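Local coordinates for peptidoglycan glycosyltransferase (Eggerthella lenta, PDB 4MNR), which is a protein of the penicillin-binding protein family, pairing a dimerisation domain with a penicillin-binding transpeptidase domain of the beta-lactamase clan, at residues 262-267 / 329-334. Sequence-based numbering, arbitrary orientation. Where two conformers were deposited one is given.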
ATOM      1  N   GLU A 262      -8.860  -3.062 -12.958  1.00 13.03           N
ATOM      2  CA  GLU A 262     -10.101  -3.016 -12.198  1.00 15.39           C
ATOM      3  C   GLU A 262     -10.306  -4.299 -11.384  1.00 15.89           C
ATOM      4  O   GLU A 262     -10.891  -4.269 -10.293  1.00 16.58           O
ATOM      5  CB  GLU A 262     -11.291  -2.681 -13.102  1.00 16.52           C
ATOM      6  CG  GLU A 262     -11.270  -1.200 -13.516  1.00 17.88           C
ATOM      7  CD  GLU A 262     -12.387  -0.793 -14.450  1.00 27.41           C
ATOM      8  OE1 GLU A 262     -13.092  -1.688 -14.965  1.00 32.13           O
ATOM      9  OE2 GLU A 262     -12.547   0.436 -14.667  1.00 24.68           O
ATOM     10  N   SER A 263      -9.810  -5.418 -11.903  0.50 13.07           N
ATOM     11  CA  SER A 263      -9.904  -6.688 -11.179  0.50 14.13           C
ATOM     12  C   SER A 263      -9.121  -6.669  -9.866  0.50 13.09           C
ATOM     13  O   SER A 263      -9.422  -7.440  -8.950  0.50 14.00           O
ATOM     14  CB  SER A 263      -9.434  -7.854 -12.058  0.50 17.90           C
ATOM     15  OG  SER A 263     -10.247  -7.990 -13.213  0.50 20.48           O
ATOM     16  N   PHE A 264      -8.120  -5.793  -9.779  1.00 11.09           N
ATOM     17  CA  PHE A 264      -7.303  -5.657  -8.581  1.00 11.60           C
ATOM     18  C   PHE A 264      -7.786  -4.513  -7.710  1.00 12.03           C
ATOM     19  O   PHE A 264      -7.182  -4.221  -6.683  1.00 15.32           O
ATOM     20  CB  PHE A 264      -5.838  -5.389  -8.942  1.00 12.47           C
ATOM     21  CG  PHE A 264      -5.058  -6.620  -9.303  1.00 11.80           C
ATOM     22  CD1 PHE A 264      -4.275  -7.258  -8.346  1.00 12.15           C
ATOM     23  CD2 PHE A 264      -5.060  -7.107 -10.595  1.00 12.60           C
ATOM     24  CE1 PHE A 264      -3.526  -8.374  -8.669  1.00 10.40           C
ATOM     25  CE2 PHE A 264      -4.315  -8.226 -10.930  1.00 13.18           C
ATOM     26  CZ  PHE A 264      -3.554  -8.870  -9.967  1.00 11.61           C
ATOM     27  N   GLY A 265      -8.855  -3.849  -8.117  1.00 13.19           N
ATOM     28  CA  GLY A 265      -9.444  -2.850  -7.246  1.00 14.70           C
ATOM     29  C   GLY A 265      -9.372  -1.413  -7.713  1.00 13.42           C
ATOM     30  O   GLY A 265      -9.925  -0.525  -7.061  1.00 13.00           O
ATOM     31  N   PHE A 266      -8.707  -1.163  -8.835  1.00 11.49           N
ATOM     32  CA  PHE A 266      -8.708   0.190  -9.380  1.00  9.24           C
ATOM     33  C   PHE A 266     -10.123   0.598  -9.806  1.00 12.73           C
ATOM     34  O   PHE A 266     -10.905  -0.224 -10.295  1.00 13.84           O
ATOM     35  CB  PHE A 266      -7.688   0.319 -10.526  1.00 10.36           C
ATOM     36  CG  PHE A 266      -6.259   0.347 -10.052  1.00 10.32           C
ATOM     37  CD1 PHE A 266      -5.622  -0.820  -9.668  1.00 10.59           C
ATOM     38  CD2 PHE A 266      -5.567   1.546  -9.959  1.00 12.73           C
ATOM     39  CE1 PHE A 266      -4.315  -0.809  -9.211  1.00 12.69           C
ATOM     40  CE2 PHE A 266      -4.252   1.578  -9.510  1.00 13.78           C
ATOM     41  CZ  PHE A 266      -3.618   0.402  -9.127  1.00 10.87           C
ATOM     42  N   ASN A 267     -10.450   1.875  -9.597  1.00 11.83           N
ATOM     43  CA  ASN A 267     -11.770   2.430  -9.910  1.00 13.50           C
ATOM     44  C   ASN A 267     -12.907   1.816  -9.110  1.00 14.92           C
ATOM     45  O   ASN A 267     -14.067   1.870  -9.534  1.00 17.70           O
ATOM     46  CB  ASN A 267     -12.091   2.358 -11.405  1.00 15.05           C
ATOM     47  CG  ASN A 267     -11.155   3.203 -12.243  1.00 16.78           C
ATOM     48  OD1 ASN A 267     -10.591   4.190 -11.767  1.00 17.00           O
ATOM     49  ND2 ASN A 267     -11.010   2.836 -13.504  1.00 17.39           N
ATOM     50  N   THR A 329      -1.391  -8.844  -1.811  1.00  7.20           N
ATOM     51  CA  THR A 329      -2.139  -9.930  -1.179  1.00 10.79           C
ATOM     52  C   THR A 329      -2.828 -10.818  -2.221  1.00  9.06           C
ATOM     53  O   THR A 329      -2.977 -12.005  -1.984  1.00 10.69           O
ATOM     54  CB  THR A 329      -3.155  -9.472  -0.100  1.00 11.34           C
ATOM     55  OG1 THR A 329      -4.209  -8.702  -0.695  1.00 12.37           O
ATOM     56  CG2 THR A 329      -2.452  -8.664   0.990  1.00 11.08           C
ATOM     57  N   ALA A 330      -3.199 -10.256  -3.371  1.00  8.48           N
ATOM     58  CA  ALA A 330      -3.815 -11.058  -4.429  1.00  7.91           C
ATOM     59  C   ALA A 330      -2.843 -12.123  -4.896  1.00  9.43           C
ATOM     60  O   ALA A 330      -3.200 -13.280  -5.076  1.00 13.38           O
ATOM     61  CB  ALA A 330      -4.220 -10.182  -5.603  1.00 10.46           C
ATOM     62  N   ILE A 331      -1.594 -11.725  -5.098  1.00  8.09           N
ATOM     63  CA  ILE A 331      -0.585 -12.668  -5.560  1.00 10.11           C
ATOM     64  C   ILE A 331      -0.251 -13.698  -4.478  1.00 10.77           C
ATOM     65  O   ILE A 331      -0.078 -14.887  -4.767  1.00 12.42           O
ATOM     66  CB  ILE A 331       0.667 -11.924  -6.060  1.00  9.21           C
ATOM     67  CG1 ILE A 331       0.272 -10.968  -7.202  1.00 12.20           C
ATOM     68  CG2 ILE A 331       1.733 -12.907  -6.522  1.00  9.48           C
ATOM     69  CD1 ILE A 331      -0.501 -11.638  -8.336  1.00 13.04           C
ATOM     70  N   ALA A 332      -0.210 -13.249  -3.225  1.00  7.30           N
ATOM     71  CA  ALA A 332       0.076 -14.113  -2.091  1.00  7.96           C
ATOM     72  C   ALA A 332      -1.036 -15.132  -1.778  1.00 13.31           C
ATOM     73  O   ALA A 332      -0.760 -16.258  -1.371  1.00 20.55           O
ATOM     74  CB  ALA A 332       0.374 -13.251  -0.859  1.00  9.59           C
ATOM     75  N   ASN A 333      -2.286 -14.733  -1.988  1.00 11.14           N
ATOM     76  CA  ASN A 333      -3.441 -15.493  -1.511  1.00 14.63           C
ATOM     77  C   ASN A 333      -4.221 -16.137  -2.649  1.00 13.24           C
ATOM     78  O   ASN A 333      -5.444 -16.062  -2.679  1.00 13.46           O
ATOM     79  CB  ASN A 333      -4.359 -14.556  -0.711  1.00 13.54           C
ATOM     80  CG  ASN A 333      -5.410 -15.285   0.108  1.00 14.93           C
ATOM     81  OD1 ASN A 333      -5.147 -16.327   0.719  1.00 16.42           O
ATOM     82  ND2 ASN A 333      -6.607 -14.725   0.142  1.00 15.24           N
ATOM     83  N   ASP A 334      -3.507 -16.760  -3.591  1.00 13.28           N
ATOM     84  CA  ASP A 334      -4.155 -17.553  -4.637  1.00 13.45           C
ATOM     85  C   ASP A 334      -5.129 -16.727  -5.490  1.00 13.53           C
ATOM     86  O   ASP A 334      -6.137 -17.247  -5.986  1.00 15.32           O
ATOM     87  CB  ASP A 334      -4.875 -18.776  -4.035  1.00 17.81           C
ATOM     88  CG  ASP A 334      -3.923 -19.722  -3.318  1.00 24.24           C
ATOM     89  OD1 ASP A 334      -2.740 -19.806  -3.723  1.00 24.77           O
ATOM     90  OD2 ASP A 334      -4.357 -20.380  -2.343  1.00 28.56           O
TER
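The ring of Phe264 reaches the helix 321-332 with its far end: Ile331 CD1 lies at the ring edge, close to the ring plane and 4.4 Å from Phe264 CZ, while the methyl of Ala330 meets the ring obliquely, its CB 3.6 Å from Phe264 CE1. The same methyl is 4.0 Å from Phe264 CD1 and thus sits by the CD1-CE1 bond. With CG anti to the carbonyl carbon (chi1 -81°), the phenyl group extends from the end of the helix 242-263 across to the last turn of the other helix, although the two backbones stay 7.7 Å apart at the CA atoms of Phe264 and Ala330. The contact is small and wholly apolar. Val190 and Ala193 of the helix 188-197, together with Val327 and Ala365, also touch the ring, which is buried. Behind Phe264 the chain turns at Gly265, whose N donates to Glu262 O over 3.0 Å in a Schellman motif. The turn is closed further along by Asn267 ND2, which gives a nearly straight bond (176°) to the anti lone pair of Glu262 OE2, 3.1 Å away and in the amide plane of Asn267. An aromatic side chain from a Schellman-capped helix terminus thus packs on the C-terminal turn of a second helix, joining the ends of helices 242-263 and 321-332 in the buried interior of a penicillin-binding transpeptidase domain.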